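Local coordinates for carboxylesterase YbfK (Bacillus subtilis, PDB 4CCY), which hydrolyses carboxylic esters to an alcohol and a carboxylate, as an alpha/beta hydrolase with a probable charge-relay triad, at residues Pro280-Val283 with Asn284-Leu288; Ser13-Arg16 with Phe17-Tyr21; Leu195-Arg198 with Gln199-Gly203; Ala20-Gln23 with Ser24-Leu27. All coordinates share one frame; numbering follows the deposited sequence.

Interaction 1: Pro280-Val283 with Asn284-Leu288; sequences PEYV and NQRVL
Arg286 runs alongside Tyr282, one turn further on in helix 280-290, both side chains pointing the same way. Its CB stands over one face of the tyrosine ring, 4.3 Å from the centroid and 20° off the normal, in a CH-pi contact offset toward the rim. CG, anti to the backbone N, then passes the phenol end, and the bend at chi2 (74°) carries CD to 3.4 Å from Tyr282 OH. NE follows at 3.9 Å from the same oxygen, which sits beside the rim of the guanidinium, almost level with it. At the tip, Arg286 NH2 is hydrogen-bonded to Gln264 OE1. Ring and guanidinium are turned 69° against each other, so they do not stack. Arg286 N donates to Tyr282 O at 2.9 Å. On another side of the helix Val283 CG1 meets Val287 CG2 at 4.2 Å; these valines pack on Ile152 and Val150 of strand 146-152. The polar ends of Tyr282 and Arg286 converge on Glu266 in strand 264-268: Arg286 NE forms a salt bridge with OE1, and Tyr282 OH a hydrogen bond with OE2. One carboxylate thus grips phenol and guanidinium together, an arrangement that probably favours the charged form of Glu266.

Interaction 2: Ser13-Arg16 with Phe17-Tyr21; sequences SGLR and FYQAY
Ser13-Arg16 and Phe17-Tyr21 are successive turns of the N-terminal helix 12-24, joined by regular i to i+4 bonds: Phe17 N to Ser13 O, Tyr18 N to Gly14 O, Gln19 N to Leu15 O and Ala20 N to Arg16 O. The second is practically straight, 2.9 Å from Tyr18 N to Gly14 O with an N-H...O angle of 179°. The same Gly14 O lies at the edge of the Tyr18 ring, near its plane, with Tyr18 CD1 3.4 Å away, and it also sits near the plane of the Phe17 ring, 3.5 Å from Phe17 CB. Along the exposed side Gln19 reaches back over the preceding turn. With chi1 -76° its CG is beside the backbone N, 3.3 Å from Leu15 O, and the extended chain beyond CG brings the amide NE2 to 3.7 Å from Leu15 CG, a contact of amide with aliphatic branch in which the two side chains are set at a slant. Arg16 bends at chi3 and folds back toward the start of the helix, with Ser13 CA 3.6 Å above its guanidinium plane, toward the rim. Tyr18 OH is bound by Arg211, and its ring packs on Lys94 and Trp206. Phe17, Ala20 and Tyr21 form the face turned to Gln199 of helix 194-205, while Tyr21 OH bonds to Asp87, just beyond strand 82-86.

Interaction 3: Leu195-Arg198 with Gln199-Gly203; sequences LLQR and QIVAG
Leu195-Arg198 and Gln199-Gly203 form consecutive turns of helix 194-205, with four i to i+4 bonds between them, from Gln199 N to Leu195 O at 3.1 Å through Ala202 N to Arg198 O at 2.9 Å. Arg198 makes the main side-chain contact. Its CG is anti to the backbone N (chi1 169°), and a bend at chi2 (82°) turns the chain along the helix, bringing the guanidinium over the next turn. One face of that group covers Ala202 CB, which is 3.6 Å from both Arg198 NH1 and Arg198 NH2, whereas Val201 CG1 approaches the rim level with the group, 3.9 Å from Arg198 NH1. Around the helix Leu196 CD2 touches Ile200 CD1 at 4.3 Å, and Ile200 CG1 rests 3.3 Å from Leu196 O. Ile200 packs on Phe65, Leu192 and Ile182, about 10 Å from the side chain of His273, the probable charge-relay histidine. Gln199 extends beyond CG, its OE1 bonded to Ser24 of helix 12-24 and its NE2 to Ser66 in a separate loop. The chemistry is therefore divided by side: a buried amide, satisfied at both ends, bridges helix 12-24 and that loop, Leu196 and Ile200 pair through their methyl groups, and a cationic plane lies flat on a methyl, an apolar contact that uses no N-H, with Glu205 as a long, weak ion-pair partner of Arg198 NH2.

Interaction 4: Ala20-Gln23 with Ser24-Leu27; sequences AYDQ and SLSL
Tyr21 and Leu25 pack one turn apart near the C-terminal part of helix 12-24, before the link to strand 33-37 of the alpha/beta hydrolase sheet. Their side chains are inclined to each other, Leu25 CD1 approaching the phenol ring obliquely, 3.6 Å from Tyr21 CE1 and 3.7 Å from Tyr21 CD1. Leu25 CG, beside its backbone N (chi1 -74°), is turned back toward Tyr21, 3.5 Å from Tyr21 O. Lys94, from a loop outside the two segments, adds a cation-pi contact to the surroundings of the ring; its NZ also pairs with the carboxylate oxygen Asp22 OD1 in a salt bridge, so one cation serves two successive residues. Further along the chain, Leu27 is directed to another side and packs on Leu195 of helix 194-205 and on His193. In the backbone, Ser24 N donates to Ala20 O at 2.9 Å, Leu25 N divides between Tyr21 O and, weakly, Asp22 O, and Ser26 N turns to Gln23 O at 3.0 Å, an i to i+3 bond. Gln23 O thus accepts twice from Ser26: the amide comes from above the carbonyl plane, 53° out of it, while the hydroxyl, with chi1 65°, donates nearly in line with the C=O bond, Ser26 OG lying 2.6 Å from Gln23 O.

How the interactions relate
In chain order come interactions 2, 4, 3 and 1. Interactions 2 and 4 share Ala20 and Tyr21 and run along helix 12-24 into the following loop, their centres 10 Å apart. Interaction 3, on helix 194-205, lies beside both, at 9 and 10 Å between centres: Phe17 CD1 touches Gly203 CA at 3.4 Å, and Ala20 CB meets Gln199 CA at 3.8 Å. The N-terminal helix is thereby tied to a helix far along the sequence. Interaction 1 stands apart on the near-C-terminal helix 280-290, against strands 146-152 and 236-241 of the main sheet, with centres 23 to 31 Å from the others. Its Val283 side chain lies about 12 Å from that of the probable catalytic His273.

Interaction 1: Pro280-Val283 with Asn284-Leu288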
loop_
_atom_site.group_PDB
_atom_site.type_symbol
_atom_site.label_atom_id
_atom_site.label_comp_id
_atom_site.label_asym_id
_atom_site.label_seq_id
_atom_site.Cartn_x
_atom_site.Cartn_y
_atom_site.Cartn_z
ATOM N N PRO A 280 -14.739 -2.787 3.592
ATOM C CA PRO A 280 -14.225 -1.686 4.397
ATOM C C PRO A 280 -14.756 -1.692 5.841
ATOM O O PRO A 280 -14.008 -1.344 6.748
ATOM C CB PRO A 280 -14.713 -0.435 3.650
ATOM C CG PRO A 280 -15.891 -0.880 2.856
ATOM C CD PRO A 280 -15.575 -2.301 2.469
ATOM N N GLU A 281 -16.021 -2.070 6.042
ATOM C CA GLU A 281 -16.615 -2.088 7.390
ATOM C C GLU A 281 -15.804 -3.014 8.309
ATOM O O GLU A 281 -15.394 -2.610 9.409
ATOM C CB GLU A 281 -18.089 -2.535 7.364
ATOM C CG GLU A 281 -19.031 -1.705 6.486
ATOM C CD GLU A 281 -18.989 -2.052 4.985
ATOM O OE1 GLU A 281 -18.177 -2.909 4.539
ATOM O OE2 GLU A 281 -19.791 -1.436 4.222
ATOM N N TYR A 282 -15.580 -4.248 7.856
ATOM C CA TYR A 282 -14.781 -5.203 8.621
ATOM C C TYR A 282 -13.323 -4.771 8.828
ATOM O O TYR A 282 -12.839 -4.764 9.967
ATOM C CB TYR A 282 -14.820 -6.612 8.026
ATOM C CG TYR A 282 -13.952 -7.544 8.844
ATOM C CD1 TYR A 282 -14.336 -7.933 10.141
ATOM C CD2 TYR A 282 -12.722 -7.977 8.360
ATOM C CE1 TYR A 282 -13.522 -8.760 10.910
ATOM C CE2 TYR A 282 -11.905 -8.798 9.123
ATOM C CZ TYR A 282 -12.306 -9.185 10.386
ATOM O OH TYR A 282 -11.479 -9.988 11.107
ATOM N N VAL A 283 -12.639 -4.427 7.734
ATOM C CA VAL A 283 -11.241 -3.985 7.781
ATOM C C VAL A 283 -11.083 -2.756 8.676
ATOM O O VAL A 283 -10.155 -2.707 9.484
ATOM C CB VAL A 283 -10.646 -3.742 6.354
ATOM C CG1 VAL A 283 -9.278 -3.073 6.397
ATOM C CG2 VAL A 283 -10.525 -5.045 5.592
ATOM N N ASN A 284 -11.982 -1.776 8.547
ATOM C CA ASN A 284 -11.932 -0.568 9.383
ATOM C C ASN A 284 -11.836 -0.885 10.882
ATOM O O ASN A 284 -10.912 -0.426 11.571
ATOM C CB ASN A 284 -13.133 0.356 9.115
ATOM C CG ASN A 284 -13.030 1.090 7.776
ATOM O OD1 ASN A 284 -12.038 0.967 7.054
ATOM N ND2 ASN A 284 -14.059 1.847 7.442
ATOM N N GLN A 285 -12.775 -1.695 11.372
ATOM C CA GLN A 285 -12.824 -2.032 12.793
ATOM C C GLN A 285 -11.699 -2.982 13.223
ATOM O O GLN A 285 -11.120 -2.806 14.302
ATOM C CB GLN A 285 -14.213 -2.559 13.205
ATOM C CG GLN A 285 -14.330 -2.938 14.688
ATOM C CD GLN A 285 -14.000 -1.788 15.621
ATOM O OE1 GLN A 285 -14.734 -0.808 15.684
ATOM N NE2 GLN A 285 -12.888 -1.896 16.341
ATOM N N ARG A 286 -11.375 -3.962 12.382
ATOM C CA ARG A 286 -10.318 -4.926 12.694
ATOM C C ARG A 286 -8.978 -4.228 12.914
ATOM O O ARG A 286 -8.230 -4.560 13.832
ATOM C CB ARG A 286 -10.183 -5.964 11.590
ATOM C CG ARG A 286 -9.077 -6.971 11.836
ATOM C CD ARG A 286 -9.499 -7.966 12.913
ATOM N NE ARG A 286 -8.441 -8.890 13.320
ATOM C CZ ARG A 286 -7.575 -8.672 14.311
ATOM N NH1 ARG A 286 -7.592 -7.536 15.007
ATOM N NH2 ARG A 286 -6.666 -9.608 14.598
ATOM N N VAL A 287 -8.683 -3.267 12.052
ATOM C CA VAL A 287 -7.474 -2.469 12.179
ATOM C C VAL A 287 -7.523 -1.575 13.424
ATOM O O VAL A 287 -6.546 -1.509 14.154
ATOM C CB VAL A 287 -7.186 -1.685 10.873
ATOM C CG1 VAL A 287 -6.104 -0.631 11.064
ATOM C CG2 VAL A 287 -6.799 -2.667 9.765
ATOM N N LEU A 288 -8.648 -0.905 13.672
ATOM C CA LEU A 288 -8.777 -0.087 14.897
ATOM C C LEU A 288 -8.520 -0.932 16.150
ATOM O O LEU A 288 -7.761 -0.529 17.033
ATOM C CB LEU A 288 -10.156 0.570 14.995
ATOM C CG LEU A 288 -10.485 1.881 14.278
ATOM C CD1 LEU A 288 -11.901 2.294 14.660
ATOM C CD2 LEU A 288 -9.489 2.989 14.625
#

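Interaction 2: Ser13-Arg16 with Phe17-Tyr21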
loop_
_atom_site.group_PDB
_atom_site.type_symbol
_atom_site.label_atom_id
_atom_site.label_comp_id
_atom_site.label_asym_id
_atom_site.label_seq_id
_atom_site.Cartn_x
_atom_site.Cartn_y
_atom_site.Cartn_z
ATOM N N SER A 13 -1.049 13.388 -21.127
ATOM C CA SER A 13 -1.537 12.258 -20.338
ATOM C C SER A 13 -1.378 12.496 -18.835
ATOM O O SER A 13 -2.233 12.080 -18.040
ATOM C CB SER A 13 -0.792 10.983 -20.728
ATOM O OG SER A 13 -1.018 10.669 -22.080
ATOM N N GLY A 14 -0.282 13.159 -18.460
ATOM C CA GLY A 14 0.012 13.463 -17.062
ATOM C C GLY A 14 -1.048 14.354 -16.453
ATOM O O GLY A 14 -1.492 14.135 -15.315
ATOM N N LEU A 15 -1.455 15.364 -17.222
ATOM C CA LEU A 15 -2.514 16.271 -16.812
ATOM C C LEU A 15 -3.825 15.516 -16.599
ATOM O O LEU A 15 -4.511 15.724 -15.604
ATOM C CB LEU A 15 -2.693 17.376 -17.855
ATOM C CG LEU A 15 -3.575 18.577 -17.501
ATOM C CD1 LEU A 15 -3.081 19.311 -16.259
ATOM C CD2 LEU A 15 -3.650 19.511 -18.698
ATOM N N ARG A 16 -4.159 14.629 -17.530
ATOM C CA ARG A 16 -5.380 13.848 -17.427
ATOM C C ARG A 16 -5.370 12.956 -16.179
ATOM O O ARG A 16 -6.410 12.780 -15.533
ATOM C CB ARG A 16 -5.628 13.050 -18.704
ATOM C CG ARG A 16 -6.278 13.881 -19.799
ATOM C CD ARG A 16 -6.569 13.057 -21.038
ATOM N NE ARG A 16 -5.512 13.192 -22.040
ATOM C CZ ARG A 16 -4.713 12.206 -22.445
ATOM N NH1 ARG A 16 -4.833 10.980 -21.940
ATOM N NH2 ARG A 16 -3.790 12.448 -23.364
ATOM N N PHE A 17 -4.195 12.422 -15.838
ATOM C CA PHE A 17 -4.042 11.629 -14.618
ATOM C C PHE A 17 -4.215 12.455 -13.331
ATOM O O PHE A 17 -4.992 12.081 -12.446
ATOM C CB PHE A 17 -2.700 10.886 -14.582
ATOM C CG PHE A 17 -2.403 10.262 -13.248
ATOM C CD1 PHE A 17 -3.119 9.138 -12.812
ATOM C CD2 PHE A 17 -1.438 10.809 -12.407
ATOM C CE1 PHE A 17 -2.857 8.558 -11.573
ATOM C CE2 PHE A 17 -1.177 10.240 -11.166
ATOM C CZ PHE A 17 -1.890 9.115 -10.749
ATOM N N TYR A 18 -3.478 13.559 -13.237
ATOM C CA TYR A 18 -3.614 14.499 -12.129
ATOM C C TYR A 18 -5.070 14.950 -11.983
ATOM O O TYR A 18 -5.592 15.012 -10.877
ATOM C CB TYR A 18 -2.644 15.692 -12.288
ATOM C CG TYR A 18 -1.263 15.482 -11.659
ATOM C CD1 TYR A 18 -0.362 14.547 -12.180
ATOM C CD2 TYR A 18 -0.858 16.234 -10.542
ATOM C CE1 TYR A 18 0.891 14.353 -11.602
ATOM C CE2 TYR A 18 0.396 16.054 -9.955
ATOM C CZ TYR A 18 1.264 15.105 -10.485
ATOM O OH TYR A 18 2.505 14.914 -9.904
ATOM N N GLN A 19 -5.734 15.216 -13.109
ATOM C CA GLN A 19 -7.146 15.581 -13.088
ATOM C C GLN A 19 -8.007 14.445 -12.532
ATOM O O GLN A 19 -8.848 14.678 -11.669
ATOM C CB GLN A 19 -7.636 16.033 -14.474
ATOM C CG GLN A 19 -7.185 17.444 -14.859
ATOM C CD GLN A 19 -7.509 17.812 -16.302
ATOM O OE1 GLN A 19 -8.036 16.997 -17.064
ATOM N NE2 GLN A 19 -7.200 19.048 -16.683
ATOM N N ALA A 20 -7.781 13.222 -13.008
ATOM C CA ALA A 20 -8.515 12.062 -12.506
ATOM C C ALA A 20 -8.297 11.830 -10.998
ATOM O O ALA A 20 -9.248 11.523 -10.282
ATOM C CB ALA A 20 -8.176 10.809 -13.314
ATOM N N TYR A 21 -7.045 11.965 -10.539
ATOM C CA TYR A 21 -6.672 11.882 -9.114
ATOM C C TYR A 21 -7.464 12.900 -8.281
ATOM O O TYR A 21 -8.030 12.557 -7.248
ATOM C CB TYR A 21 -5.163 12.138 -8.955
ATOM C CG TYR A 21 -4.504 11.667 -7.659
ATOM C CD1 TYR A 21 -5.220 11.585 -6.451
ATOM C CD2 TYR A 21 -3.153 11.347 -7.634
ATOM C CE1 TYR A 21 -4.610 11.162 -5.278
ATOM C CE2 TYR A 21 -2.531 10.938 -6.461
ATOM C CZ TYR A 21 -3.267 10.846 -5.285
ATOM O OH TYR A 21 -2.662 10.450 -4.120
#

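Interaction 3: Leu195-Arg198 with Gln199-Gly203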
loop_
_atom_site.group_PDB
_atom_site.type_symbol
_atom_site.label_atom_id
_atom_site.label_comp_id
_atom_site.label_asym_id
_atom_site.label_seq_id
_atom_site.Cartn_x
_atom_site.Cartn_y
_atom_site.Cartn_z
ATOM N N LEU A 195 -14.703 6.490 -10.203
ATOM C CA LEU A 195 -13.622 7.468 -10.127
ATOM C C LEU A 195 -12.271 6.781 -10.028
ATOM O O LEU A 195 -11.328 7.173 -10.717
ATOM C CB LEU A 195 -13.836 8.457 -8.978
ATOM C CG LEU A 195 -15.015 9.429 -9.163
ATOM C CD1 LEU A 195 -15.189 10.311 -7.937
ATOM C CD2 LEU A 195 -14.861 10.272 -10.425
ATOM N N LEU A 196 -12.184 5.734 -9.205
ATOM C CA LEU A 196 -10.940 4.976 -9.067
ATOM C C LEU A 196 -10.582 4.188 -10.321
ATOM O O LEU A 196 -9.416 4.147 -10.708
ATOM C CB LEU A 196 -10.951 4.052 -7.842
ATOM C CG LEU A 196 -10.060 4.466 -6.669
ATOM C CD1 LEU A 196 -10.047 3.383 -5.597
ATOM C CD2 LEU A 196 -8.632 4.772 -7.126
ATOM N N GLN A 197 -11.587 3.576 -10.944
ATOM C CA GLN A 197 -11.433 2.903 -12.233
ATOM C C GLN A 197 -10.759 3.846 -13.221
ATOM O O GLN A 197 -9.749 3.499 -13.846
ATOM C CB GLN A 197 -12.809 2.490 -12.774
ATOM C CG GLN A 197 -12.784 1.766 -14.121
ATOM C CD GLN A 197 -12.465 0.286 -13.998
ATOM O OE1 GLN A 197 -12.682 -0.319 -12.944
ATOM N NE2 GLN A 197 -11.948 -0.307 -15.079
ATOM N N ARG A 198 -11.298 5.057 -13.318
ATOM C CA ARG A 198 -10.819 6.039 -14.275
ATOM C C ARG A 198 -9.372 6.463 -13.998
ATOM O O ARG A 198 -8.550 6.520 -14.918
ATOM C CB ARG A 198 -11.756 7.252 -14.290
ATOM C CG ARG A 198 -11.204 8.441 -15.050
ATOM C CD ARG A 198 -11.453 8.277 -16.537
ATOM N NE ARG A 198 -10.528 9.079 -17.337
ATOM C CZ ARG A 198 -9.434 8.594 -17.918
ATOM N NH1 ARG A 198 -9.120 7.308 -17.779
ATOM N NH2 ARG A 198 -8.656 9.394 -18.640
ATOM N N GLN A 199 -9.075 6.738 -12.727
ATOM C CA GLN A 199 -7.765 7.217 -12.313
ATOM C C GLN A 199 -6.665 6.205 -12.616
ATOM O O GLN A 199 -5.630 6.557 -13.180
ATOM C CB GLN A 199 -7.758 7.578 -10.824
ATOM C CG GLN A 199 -6.400 8.076 -10.355
ATOM C CD GLN A 199 -6.299 8.279 -8.857
ATOM O OE1 GLN A 199 -7.281 8.580 -8.192
ATOM N NE2 GLN A 199 -5.097 8.141 -8.325
ATOM N N ILE A 200 -6.901 4.952 -12.240
ATOM C CA ILE A 200 -5.946 3.877 -12.477
ATOM C C ILE A 200 -5.669 3.680 -13.977
ATOM O O ILE A 200 -4.511 3.513 -14.379
ATOM C CB ILE A 200 -6.414 2.558 -11.812
ATOM C CG1 ILE A 200 -6.435 2.728 -10.292
ATOM C CG2 ILE A 200 -5.524 1.390 -12.221
ATOM C CD1 ILE A 200 -7.160 1.614 -9.576
ATOM N N VAL A 201 -6.728 3.710 -14.790
ATOM C CA VAL A 201 -6.602 3.616 -16.251
ATOM C C VAL A 201 -5.763 4.770 -16.790
ATOM O O VAL A 201 -4.826 4.549 -17.549
ATOM C CB VAL A 201 -7.981 3.537 -16.949
ATOM C CG1 VAL A 201 -7.858 3.671 -18.469
ATOM C CG2 VAL A 201 -8.667 2.227 -16.605
ATOM N N ALA A 202 -6.073 5.988 -16.348
ATOM C CA ALA A 202 -5.355 7.194 -16.781
ATOM C C ALA A 202 -3.906 7.188 -16.289
ATOM O O ALA A 202 -3.015 7.724 -16.947
ATOM C CB ALA A 202 -6.085 8.454 -16.318
ATOM N N GLY A 203 -3.682 6.573 -15.129
ATOM C CA GLY A 203 -2.339 6.393 -14.587
ATOM C C GLY A 203 -1.478 5.567 -15.521
ATOM O O GLY A 203 -0.348 5.941 -15.825
#

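Interaction 4: Ala20-Gln23 with Ser24-Leu27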
loop_
_atom_site.group_PDB
_atom_site.type_symbol
_atom_site.label_atom_id
_atom_site.label_comp_id
_atom_site.label_asym_id
_atom_site.label_seq_id
_atom_site.Cartn_x
_atom_site.Cartn_y
_atom_site.Cartn_z
ATOM N N ALA A 20 -7.781 13.222 -13.008
ATOM C CA ALA A 20 -8.515 12.062 -12.506
ATOM C C ALA A 20 -8.297 11.830 -10.998
ATOM O O ALA A 20 -9.248 11.523 -10.282
ATOM C CB ALA A 20 -8.176 10.809 -13.314
ATOM N N TYR A 21 -7.045 11.965 -10.539
ATOM C CA TYR A 21 -6.672 11.882 -9.114
ATOM C C TYR A 21 -7.464 12.900 -8.281
ATOM O O TYR A 21 -8.030 12.557 -7.248
ATOM C CB TYR A 21 -5.163 12.138 -8.955
ATOM C CG TYR A 21 -4.504 11.667 -7.659
ATOM C CD1 TYR A 21 -5.220 11.585 -6.451
ATOM C CD2 TYR A 21 -3.153 11.347 -7.634
ATOM C CE1 TYR A 21 -4.610 11.162 -5.278
ATOM C CE2 TYR A 21 -2.531 10.938 -6.461
ATOM C CZ TYR A 21 -3.267 10.846 -5.285
ATOM O OH TYR A 21 -2.662 10.450 -4.120
ATOM N N ASP A 22 -7.491 14.156 -8.723
ATOM C CA ASP A 22 -8.269 15.179 -8.015
ATOM C C ASP A 22 -9.757 14.831 -7.962
ATOM O O ASP A 22 -10.403 15.048 -6.938
ATOM C CB ASP A 22 -8.036 16.564 -8.614
ATOM C CG ASP A 22 -6.621 17.071 -8.377
ATOM O OD1 ASP A 22 -5.932 16.544 -7.468
ATOM O OD2 ASP A 22 -6.194 17.994 -9.098
ATOM N N GLN A 23 -10.291 14.270 -9.049
ATOM C CA GLN A 23 -11.671 13.760 -9.048
ATOM C C GLN A 23 -11.846 12.729 -7.954
ATOM O O GLN A 23 -12.786 12.812 -7.171
ATOM C CB GLN A 23 -12.038 13.050 -10.345
ATOM C CG GLN A 23 -11.549 13.676 -11.620
ATOM C CD GLN A 23 -12.434 14.795 -12.055
ATOM O OE1 GLN A 23 -12.547 15.797 -11.359
ATOM N NE2 GLN A 23 -13.072 14.637 -13.202
ATOM N N SER A 24 -10.937 11.750 -7.923
ATOM C CA SER A 24 -11.048 10.629 -6.992
ATOM C C SER A 24 -11.096 11.124 -5.562
ATOM O O SER A 24 -11.773 10.530 -4.722
ATOM C CB SER A 24 -9.894 9.645 -7.175
ATOM O OG SER A 24 -10.030 8.927 -8.383
ATOM N N LEU A 25 -10.406 12.235 -5.307
ATOM C CA LEU A 25 -10.289 12.796 -3.968
ATOM C C LEU A 25 -11.560 13.482 -3.444
ATOM O O LEU A 25 -11.662 13.778 -2.254
ATOM C CB LEU A 25 -9.045 13.694 -3.860
ATOM C CG LEU A 25 -7.676 12.970 -3.791
ATOM C CD1 LEU A 25 -6.505 13.944 -3.869
ATOM C CD2 LEU A 25 -7.573 12.132 -2.523
ATOM N N SER A 26 -12.537 13.715 -4.321
ATOM C CA SER A 26 -13.862 14.148 -3.885
ATOM C C SER A 26 -14.526 13.091 -2.985
ATOM O O SER A 26 -15.463 13.398 -2.258
ATOM C CB SER A 26 -14.759 14.451 -5.087
ATOM O OG SER A 26 -15.007 13.266 -5.832
ATOM N N LEU A 27 -14.033 11.857 -3.036
ATOM C CA LEU A 27 -14.561 10.785 -2.196
ATOM C C LEU A 27 -14.037 10.857 -0.762
ATOM O O LEU A 27 -14.536 10.156 0.104
ATOM C CB LEU A 27 -14.268 9.405 -2.805
ATOM C CG LEU A 27 -14.861 9.106 -4.195
ATOM C CD1 LEU A 27 -14.351 7.774 -4.739
ATOM C CD2 LEU A 27 -16.391 9.160 -4.216
#